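Local coordinates for predicted sugar phosphatases of the HAD superfamily (Cytophaga hutchinsonii, PDB 2HX1), which probably acts as a magnesium-dependent phosphatase of the HAD superfamily, hydrolysing phosphate esters of sugars, at residues D233-G241 with K265-P273; N243-T254 with V272-A280. One frame throughout, in Å; residues are numbered along the deposited sequence.

Interaction 1 of 2, residues D233-G241 with K265-P273; sequences DTLHTDILG and KIKSTGIVP. With MG (magnesium ion), chain E; EDO (1,2-ethanediol), chain O.
Leu235, with CG anti to its own carbonyl carbon (chi1 -73°), sends both methyls from the first turn of helix 235-241 toward 265-273, and Ile271, with CG2 anti to its backbone N, returns that methyl against the helix. The two side chains run past each other in opposite directions, Leu235 CD2 lying 4.0 Å from Ile271 CG2. The other prong, Leu235 CD1, meets Lys265 CB at 3.7 Å; a forked leucine can thus touch both a helix and the loop that follows it. One turn on, Ile239 CG2 packs on Ile271 CG2 at 3.7 Å and also against Pro273, while Ile271 CD1 reaches Leu240 CB at 4.1 Å. No hydrogen bond joins the segments, which suits these branched aliphatic residues. Thr269 shapes the approach: its OG1 donates back to Lys265 O (2.9 Å) and accepts from Ile271 N (3.1 Å), the latter bond forming an ST turn that steers the chain through Gly270, with its positive phi. A valine in place of Thr269 would probably leave the Ile271 N-H without this acceptor and the turn presenting Ile271 less firmly held. Asp233 OD1 binds the magnesium ion, whose protein ligands also include Asp20 and the carbonyl O of Phe22. The helix segments cross at -76° with axes 12.1 Å apart, Ile271 packing against the first from the loop; Ile239 and Pro273 both rest on strand 248-252, and Leu240 packs on Ile200 of the second subunit.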
loop_
_atom_site.group_PDB
_atom_site.type_symbol
_atom_site.label_atom_id
_atom_site.label_comp_id
_atom_site.label_asym_id
_atom_site.label_seq_id
_atom_site.Cartn_x
_atom_site.Cartn_y
_atom_site.Cartn_z
ATOM N N ASP A 233 -20.685 12.487 6.607
ATOM C CA ASP A 233 -20.090 13.110 5.413
ATOM C C ASP A 233 -18.990 12.289 4.766
ATOM O O ASP A 233 -18.502 12.657 3.696
ATOM C CB ASP A 233 -19.564 14.511 5.729
ATOM C CG ASP A 233 -18.432 14.485 6.737
ATOM O OD1 ASP A 233 -18.607 13.822 7.786
ATOM O OD2 ASP A 233 -17.364 15.098 6.474
ATOM N N THR A 234 -18.615 11.172 5.383
ATOM C CA THR A 234 -17.475 10.360 4.947
ATOM C C THR A 234 -17.886 8.929 4.659
ATOM O O THR A 234 -18.444 8.260 5.537
ATOM C CB THR A 234 -16.388 10.382 6.025
ATOM O OG1 THR A 234 -16.071 11.746 6.318
ATOM C CG2 THR A 234 -15.100 9.633 5.565
ATOM N N LEU A 235 -17.634 8.480 3.426
ATOM C CA LEU A 235 -18.086 7.156 2.961
ATOM C C LEU A 235 -17.442 5.984 3.732
ATOM O O LEU A 235 -18.099 5.045 4.185
ATOM C CB LEU A 235 -17.819 7.004 1.447
ATOM C CG LEU A 235 -18.763 7.838 0.565
ATOM C CD1 LEU A 235 -18.209 8.105 -0.820
ATOM C CD2 LEU A 235 -20.172 7.229 0.417
ATOM N N HIS A 236 -16.141 6.059 3.881
ATOM C CA HIS A 236 -15.386 4.916 4.328
ATOM C C HIS A 236 -15.434 4.765 5.840
ATOM O O HIS A 236 -14.965 3.755 6.340
ATOM C CB HIS A 236 -13.926 4.990 3.836
ATOM C CG HIS A 236 -13.312 6.343 3.977
ATOM N ND1 HIS A 236 -12.509 6.688 5.044
ATOM C CD2 HIS A 236 -13.412 7.453 3.200
ATOM C CE1 HIS A 236 -12.128 7.949 4.912
ATOM N NE2 HIS A 236 -12.663 8.435 3.802
ATOM N N THR A 237 -16.010 5.736 6.566
ATOM C CA THR A 237 -16.182 5.601 8.007
ATOM C C THR A 237 -17.690 5.546 8.421
ATOM O O THR A 237 -18.218 4.500 8.877
ATOM C CB THR A 237 -15.453 6.760 8.796
ATOM O OG1 THR A 237 -15.943 8.028 8.365
ATOM C CG2 THR A 237 -13.935 6.767 8.586
ATOM N N ASP A 238 -18.389 6.660 8.246
ATOM C CA ASP A 238 -19.816 6.749 8.585
ATOM C C ASP A 238 -20.732 5.824 7.766
ATOM O O ASP A 238 -21.553 5.109 8.333
ATOM C CB ASP A 238 -20.313 8.186 8.419
ATOM C CG ASP A 238 -19.427 9.189 9.117
ATOM O OD1 ASP A 238 -19.006 8.920 10.274
ATOM O OD2 ASP A 238 -19.115 10.222 8.490
ATOM N N ILE A 239 -20.612 5.868 6.448
ATOM C CA ILE A 239 -21.569 5.211 5.566
ATOM C C ILE A 239 -21.259 3.733 5.506
ATOM O O ILE A 239 -22.155 2.923 5.674
ATOM C CB ILE A 239 -21.566 5.806 4.150
ATOM C CG1 ILE A 239 -21.693 7.343 4.203
ATOM C CG2 ILE A 239 -22.700 5.186 3.316
ATOM C CD1 ILE A 239 -22.876 7.864 5.026
ATOM N N LEU A 240 -19.989 3.386 5.271
ATOM C CA LEU A 240 -19.543 1.967 5.288
ATOM C C LEU A 240 -19.859 1.347 6.633
ATOM O O LEU A 240 -20.481 0.277 6.715
ATOM C CB LEU A 240 -18.026 1.882 4.997
ATOM C CG LEU A 240 -17.359 0.496 5.034
ATOM C CD1 LEU A 240 -18.021 -0.387 4.035
ATOM C CD2 LEU A 240 -15.832 0.539 4.827
ATOM N N GLY A 241 -19.471 2.049 7.703
ATOM C CA GLY A 241 -19.683 1.565 9.059
ATOM C C GLY A 241 -21.137 1.282 9.339
ATOM O O GLY A 241 -21.486 0.191 9.759
ATOM N N LYS A 265 -17.101 9.159 -6.180
ATOM C CA LYS A 265 -16.589 8.469 -4.998
ATOM C C LYS A 265 -17.475 7.285 -4.671
ATOM O O LYS A 265 -16.963 6.230 -4.294
ATOM C CB LYS A 265 -16.418 9.402 -3.810
ATOM C CG LYS A 265 -15.303 10.440 -3.996
ATOM C CD LYS A 265 -15.328 11.463 -2.847
ATOM C CE LYS A 265 -13.989 12.195 -2.673
ATOM N NZ LYS A 265 -13.917 12.894 -1.368
ATOM N N ILE A 266 -18.795 7.422 -4.844
ATOM C CA ILE A 266 -19.689 6.319 -4.534
ATOM C C ILE A 266 -19.413 5.138 -5.493
ATOM O O ILE A 266 -19.313 3.981 -5.062
ATOM C CB ILE A 266 -21.160 6.765 -4.529
ATOM C CG1 ILE A 266 -21.399 7.718 -3.351
ATOM C CG2 ILE A 266 -22.112 5.556 -4.440
ATOM C CD1 ILE A 266 -22.685 8.536 -3.441
ATOM N N LYS A 267 -19.233 5.449 -6.772
ATOM C CA LYS A 267 -18.953 4.444 -7.796
ATOM C C LYS A 267 -17.598 3.784 -7.610
ATOM O O LYS A 267 -17.468 2.575 -7.811
ATOM C CB LYS A 267 -19.035 5.072 -9.195
ATOM C CG LYS A 267 -19.001 4.065 -10.355
ATOM C CD LYS A 267 -19.510 4.705 -11.680
ATOM C CE LYS A 267 -19.195 3.824 -12.891
ATOM N NZ LYS A 267 -19.936 4.191 -14.154
ATOM N N SER A 268 -16.581 4.567 -7.248
ATOM C CA SER A 268 -15.220 4.015 -7.111
ATOM C C SER A 268 -15.048 3.145 -5.852
ATOM O O SER A 268 -14.291 2.178 -5.860
ATOM C CB SER A 268 -14.187 5.134 -7.214
ATOM O OG SER A 268 -13.987 5.737 -5.969
ATOM N N THR A 269 -15.796 3.433 -4.792
ATOM C CA THR A 269 -15.718 2.644 -3.550
ATOM C C THR A 269 -16.801 1.556 -3.469
ATOM O O THR A 269 -16.642 0.542 -2.757
ATOM C CB THR A 269 -15.857 3.543 -2.292
ATOM O OG1 THR A 269 -17.136 4.171 -2.295
ATOM C CG2 THR A 269 -14.784 4.628 -2.221
ATOM N N GLY A 270 -17.893 1.745 -4.193
ATOM C CA GLY A 270 -19.044 0.862 -4.051
ATOM C C GLY A 270 -19.733 0.974 -2.697
ATOM O O GLY A 270 -20.517 0.085 -2.280
ATOM N N ILE A 271 -19.459 2.076 -2.006
ATOM C CA ILE A 271 -20.105 2.354 -0.738
ATOM C C ILE A 271 -21.332 3.222 -1.013
ATOM O O ILE A 271 -21.209 4.432 -1.243
ATOM C CB ILE A 271 -19.161 3.071 0.257
ATOM C CG1 ILE A 271 -17.946 2.187 0.586
ATOM C CG2 ILE A 271 -19.935 3.440 1.550
ATOM C CD1 ILE A 271 -16.743 2.955 1.217
ATOM N N VAL A 272 -22.502 2.580 -0.992
ATOM C CA VAL A 272 -23.760 3.215 -1.370
ATOM C C VAL A 272 -24.575 3.640 -0.149
ATOM O O VAL A 272 -24.923 2.821 0.700
ATOM C CB VAL A 272 -24.569 2.258 -2.288
ATOM C CG1 VAL A 272 -25.807 2.945 -2.849
ATOM C CG2 VAL A 272 -23.678 1.791 -3.411
ATOM N N PRO A 273 -24.896 4.942 -0.057
ATOM C CA PRO A 273 -25.767 5.362 1.039
ATOM C C PRO A 273 -27.248 5.105 0.728
ATOM O O PRO A 273 -27.651 5.167 -0.439
ATOM C CB PRO A 273 -25.479 6.866 1.160
ATOM C CG PRO A 273 -24.862 7.272 -0.106
ATOM C CD PRO A 273 -24.520 6.063 -0.922
HETATM MG MG MG E . -17.423 13.761 9.501
HETATM C C1 EDO O . -15.443 -0.476 0.123
HETATM O O1 EDO O . -14.837 0.428 -0.819
HETATM C C2 EDO O . -14.796 -0.294 1.510
HETATM O O2 EDO O . -13.618 -1.105 1.710
HETATM O O HOH W 1 -15.807 14.595 8.675
HETATM O O HOH W 2 -16.978 11.709 9.041
HETATM O O HOH W 3 -16.443 13.538 11.289
#

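Interaction 2 of 2, residues N243-T254 with V272-A280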
loop_
_atom_site.group_PDB
_atom_site.type_symbol
_atom_site.label_atom_id
_atom_site.label_comp_id
_atom_site.label_asym_id
_atom_site.label_seq_id
_atom_site.Cartn_x
_atom_site.Cartn_y
_atom_site.Cartn_z
ATOM N N ASN A 243 -23.703 0.944 7.147
ATOM C CA ASN A 243 -24.239 -0.081 6.245
ATOM C C ASN A 243 -23.907 -1.518 6.703
ATOM O O ASN A 243 -24.776 -2.397 6.781
ATOM C CB ASN A 243 -23.674 0.170 4.849
ATOM C CG ASN A 243 -24.432 1.225 4.088
ATOM O OD1 ASN A 243 -25.506 1.650 4.494
ATOM N ND2 ASN A 243 -23.886 1.627 2.942
ATOM N N LYS A 244 -22.644 -1.739 7.039
ATOM C CA LYS A 244 -22.214 -3.050 7.497
ATOM C C LYS A 244 -22.972 -3.508 8.739
ATOM O O LYS A 244 -23.230 -4.685 8.893
ATOM C CB LYS A 244 -20.709 -3.051 7.778
ATOM C CG LYS A 244 -19.841 -2.934 6.585
ATOM C CD LYS A 244 -18.350 -3.010 6.968
ATOM C CE LYS A 244 -17.911 -4.455 7.363
ATOM N NZ LYS A 244 -16.421 -4.512 7.618
ATOM N N PHE A 245 -23.308 -2.573 9.624
ATOM C CA PHE A 245 -24.026 -2.899 10.849
ATOM C C PHE A 245 -25.518 -3.084 10.624
ATOM O O PHE A 245 -26.199 -3.563 11.511
ATOM C CB PHE A 245 -23.835 -1.806 11.892
ATOM C CG PHE A 245 -24.312 -2.184 13.255
ATOM C CD1 PHE A 245 -23.682 -3.207 13.958
ATOM C CD2 PHE A 245 -25.360 -1.533 13.852
ATOM C CE1 PHE A 245 -24.116 -3.573 15.218
ATOM C CE2 PHE A 245 -25.810 -1.898 15.132
ATOM C CZ PHE A 245 -25.177 -2.904 15.818
ATOM N N GLY A 246 -26.032 -2.706 9.464
ATOM C CA GLY A 246 -27.460 -2.845 9.170
ATOM C C GLY A 246 -28.244 -1.553 9.296
ATOM O O GLY A 246 -29.457 -1.534 9.059
ATOM N N LEU A 247 -27.569 -0.461 9.649
ATOM C CA LEU A 247 -28.270 0.825 9.808
ATOM C C LEU A 247 -28.621 1.382 8.431
ATOM O O LEU A 247 -27.970 1.057 7.446
ATOM C CB LEU A 247 -27.406 1.831 10.574
ATOM C CG LEU A 247 -26.847 1.405 11.935
ATOM C CD1 LEU A 247 -25.966 2.513 12.526
ATOM C CD2 LEU A 247 -28.008 1.045 12.879
ATOM N N ASP A 248 -29.670 2.201 8.338
ATOM C CA ASP A 248 -29.809 3.016 7.114
ATOM C C ASP A 248 -28.771 4.110 7.273
ATOM O O ASP A 248 -28.333 4.409 8.391
ATOM C CB ASP A 248 -31.194 3.622 6.960
ATOM C CG ASP A 248 -32.186 2.678 6.288
ATOM O OD1 ASP A 248 -31.855 1.502 6.026
ATOM O OD2 ASP A 248 -33.320 3.131 6.032
ATOM N N THR A 249 -28.364 4.672 6.151
ATOM C CA THR A 249 -27.377 5.710 6.115
ATOM C C THR A 249 -27.779 6.895 5.223
ATOM O O THR A 249 -28.321 6.722 4.135
ATOM C CB THR A 249 -26.007 5.137 5.643
ATOM O OG1 THR A 249 -26.153 4.537 4.342
ATOM C CG2 THR A 249 -25.499 4.127 6.653
ATOM N N ALA A 250 -27.436 8.093 5.673
ATOM C CA ALA A 250 -27.634 9.296 4.884
ATOM C C ALA A 250 -26.311 10.005 4.741
ATOM O O ALA A 250 -25.696 10.402 5.743
ATOM C CB ALA A 250 -28.694 10.222 5.528
ATOM N N LEU A 251 -25.839 10.097 3.507
ATOM C CA LEU A 251 -24.689 10.922 3.156
ATOM C C LEU A 251 -25.120 12.386 3.073
ATOM O O LEU A 251 -25.988 12.745 2.257
ATOM C CB LEU A 251 -24.119 10.543 1.787
ATOM C CG LEU A 251 -22.862 11.350 1.418
ATOM C CD1 LEU A 251 -21.655 10.986 2.328
ATOM C CD2 LEU A 251 -22.494 11.187 -0.038
ATOM N N VAL A 252 -24.490 13.227 3.881
ATOM C CA VAL A 252 -24.615 14.685 3.695
ATOM C C VAL A 252 -23.450 15.249 2.902
ATOM O O VAL A 252 -22.362 14.660 2.850
ATOM C CB VAL A 252 -24.792 15.449 4.997
ATOM C CG1 VAL A 252 -26.163 15.155 5.546
ATOM C CG2 VAL A 252 -23.673 15.141 5.987
ATOM N N LEU A 253 -23.686 16.386 2.255
ATOM C CA LEU A 253 -22.705 16.931 1.317
ATOM C C LEU A 253 -21.963 18.157 1.892
ATOM O O LEU A 253 -21.308 18.902 1.154
ATOM C CB LEU A 253 -23.407 17.252 -0.014
ATOM C CG LEU A 253 -24.110 16.060 -0.692
ATOM C CD1 LEU A 253 -25.020 16.523 -1.862
ATOM C CD2 LEU A 253 -23.078 15.003 -1.145
ATOM N N THR A 254 -22.046 18.326 3.219
ATOM C CA THR A 254 -21.504 19.476 3.877
ATOM C C THR A 254 -20.076 19.270 4.375
ATOM O O THR A 254 -19.545 20.137 5.065
ATOM C CB THR A 254 -22.394 19.915 5.070
ATOM O OG1 THR A 254 -22.769 18.768 5.852
ATOM C CG2 THR A 254 -23.642 20.637 4.564
ATOM N N VAL A 272 -22.502 2.580 -0.992
ATOM C CA VAL A 272 -23.760 3.215 -1.370
ATOM C C VAL A 272 -24.575 3.640 -0.149
ATOM O O VAL A 272 -24.923 2.821 0.700
ATOM C CB VAL A 272 -24.569 2.258 -2.288
ATOM C CG1 VAL A 272 -25.807 2.945 -2.849
ATOM C CG2 VAL A 272 -23.678 1.791 -3.411
ATOM N N PRO A 273 -24.896 4.942 -0.057
ATOM C CA PRO A 273 -25.767 5.362 1.039
ATOM C C PRO A 273 -27.248 5.105 0.728
ATOM O O PRO A 273 -27.651 5.167 -0.439
ATOM C CB PRO A 273 -25.479 6.866 1.160
ATOM C CG PRO A 273 -24.862 7.272 -0.106
ATOM C CD PRO A 273 -24.520 6.063 -0.922
ATOM N N THR A 274 -28.042 4.822 1.764
ATOM C CA THR A 274 -29.495 4.702 1.607
ATOM C C THR A 274 -30.030 6.000 0.981
ATOM O O THR A 274 -30.824 5.957 0.042
ATOM C CB THR A 274 -30.230 4.397 2.937
ATOM O OG1 THR A 274 -29.446 3.499 3.761
ATOM C CG2 THR A 274 -31.647 3.797 2.664
ATOM N N HIS A 275 -29.546 7.150 1.471
ATOM C CA HIS A 275 -30.042 8.443 1.033
ATOM C C HIS A 275 -28.897 9.446 0.904
ATOM O O HIS A 275 -27.851 9.289 1.540
ATOM C CB HIS A 275 -31.013 9.013 2.059
ATOM C CG HIS A 275 -32.163 8.128 2.381
ATOM N ND1 HIS A 275 -33.156 7.837 1.474
ATOM C CD2 HIS A 275 -32.481 7.466 3.521
ATOM C CE1 HIS A 275 -34.034 7.021 2.043
ATOM N NE2 HIS A 275 -33.644 6.782 3.285
ATOM N N ILE A 276 -29.112 10.467 0.077
ATOM C CA ILE A 276 -28.173 11.565 -0.060
ATOM C C ILE A 276 -28.946 12.829 0.230
ATOM O O ILE A 276 -30.073 12.967 -0.242
ATOM C CB ILE A 276 -27.485 11.617 -1.441
ATOM C CG1 ILE A 276 -26.810 10.269 -1.724
ATOM C CG2 ILE A 276 -26.446 12.795 -1.472
ATOM C CD1 ILE A 276 -26.258 10.080 -3.131
ATOM N N CYS A 277 -28.378 13.685 1.084
ATOM C CA CYS A 277 -29.004 14.952 1.475
ATOM C C CYS A 277 -27.968 16.052 1.368
ATOM O O CYS A 277 -26.779 15.810 1.543
ATOM C CB CYS A 277 -29.484 14.916 2.927
ATOM S SG CYS A 277 -30.576 13.570 3.392
ATOM N N GLU A 278 -28.422 17.265 1.096
ATOM C CA GLU A 278 -27.563 18.426 1.059
ATOM C C GLU A 278 -26.909 18.675 2.436
ATOM O O GLU A 278 -25.718 18.903 2.520
ATOM C CB GLU A 278 -28.378 19.638 0.564
ATOM C CG GLU A 278 -27.839 20.998 1.006
ATOM C CD GLU A 278 -28.767 22.145 0.636
ATOM O OE1 GLU A 278 -30.008 22.051 0.887
ATOM O OE2 GLU A 278 -28.236 23.134 0.082
ATOM N N SER A 279 -27.701 18.635 3.504
ATOM C CA SER A 279 -27.182 18.785 4.847
ATOM C C SER A 279 -28.159 18.251 5.891
ATOM O O SER A 279 -29.304 17.916 5.583
ATOM C CB SER A 279 -26.896 20.268 5.151
ATOM O OG SER A 279 -27.982 20.869 5.830
ATOM N N ALA A 280 -27.687 18.204 7.132
ATOM C CA ALA A 280 -28.492 17.790 8.269
ATOM C C ALA A 280 -29.267 18.942 8.886
ATOM O O ALA A 280 -30.007 18.739 9.860
ATOM C CB ALA A 280 -27.602 17.119 9.350
HETATM O O HOH W 4 -25.000 18.556 7.622
#
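Leu251 and Ile276 pair on one face of a parallel sheet, where Leu251 CB also lies 3.9 Å from Pro273 CG. Leu253 extends this patch, its CD1 meeting Ile276 CG2 at 4.0 Å as the two side chains cross at a slant. On the opposite face Ala250 CB lies near Cys277 SG (4.4 Å), and Val252 CG1 leans on the backbone of Ser279 and Ala280. Between the faces the strands are joined in parallel register: Cys277 N donates to Leu251 O at 2.8 Å, Leu251 N to His275 O, and His275 N to Thr249 O. Toward the start of the strands two threonines take over the pairing. Thr249 N donates almost straight to Thr274 OG1 (2.9 Å), and Thr274 N donates in return to Thr249 OG1 (3.2 Å). A chi1 of 58° sets that Thr249 hydroxyl between N and carbonyl carbon, and its own proton goes to Asn243 OD1. The Asn243 amide spans both segments, ND2 reaching Val272 O at 2.7 Å from above the carbonyl plane. Strand 275-277 is the sheet's outermost strand within this chain, strand 228-232 flanks 248-252 on its other side, helix 235-245 packs on the Leu251 face, and helix 7-10 touches His275 and Cys277.

From the N terminus, the chain leaves strand 228-232 at the metal-binding Asp233, forms helix 235-245, and returns through strand 248-252. It then passes through helix 262-269, which with its following loop packs against helix 235-245 in interaction 1, closing the first long loop. Strand 275-277 next aligns beside strand 248-252 in interaction 2, completing a beta-alpha-beta unit. The four segments occur in alternating order, so the two contacts cross, and Val272 and Pro273 serve both. Their centres lie about 9 Å apart, and the two contacts touch, Ile239 against Thr249 and Ile266 against Ile276. Together they tie two helices to the edge of the parallel sheet of a HAD-like fold.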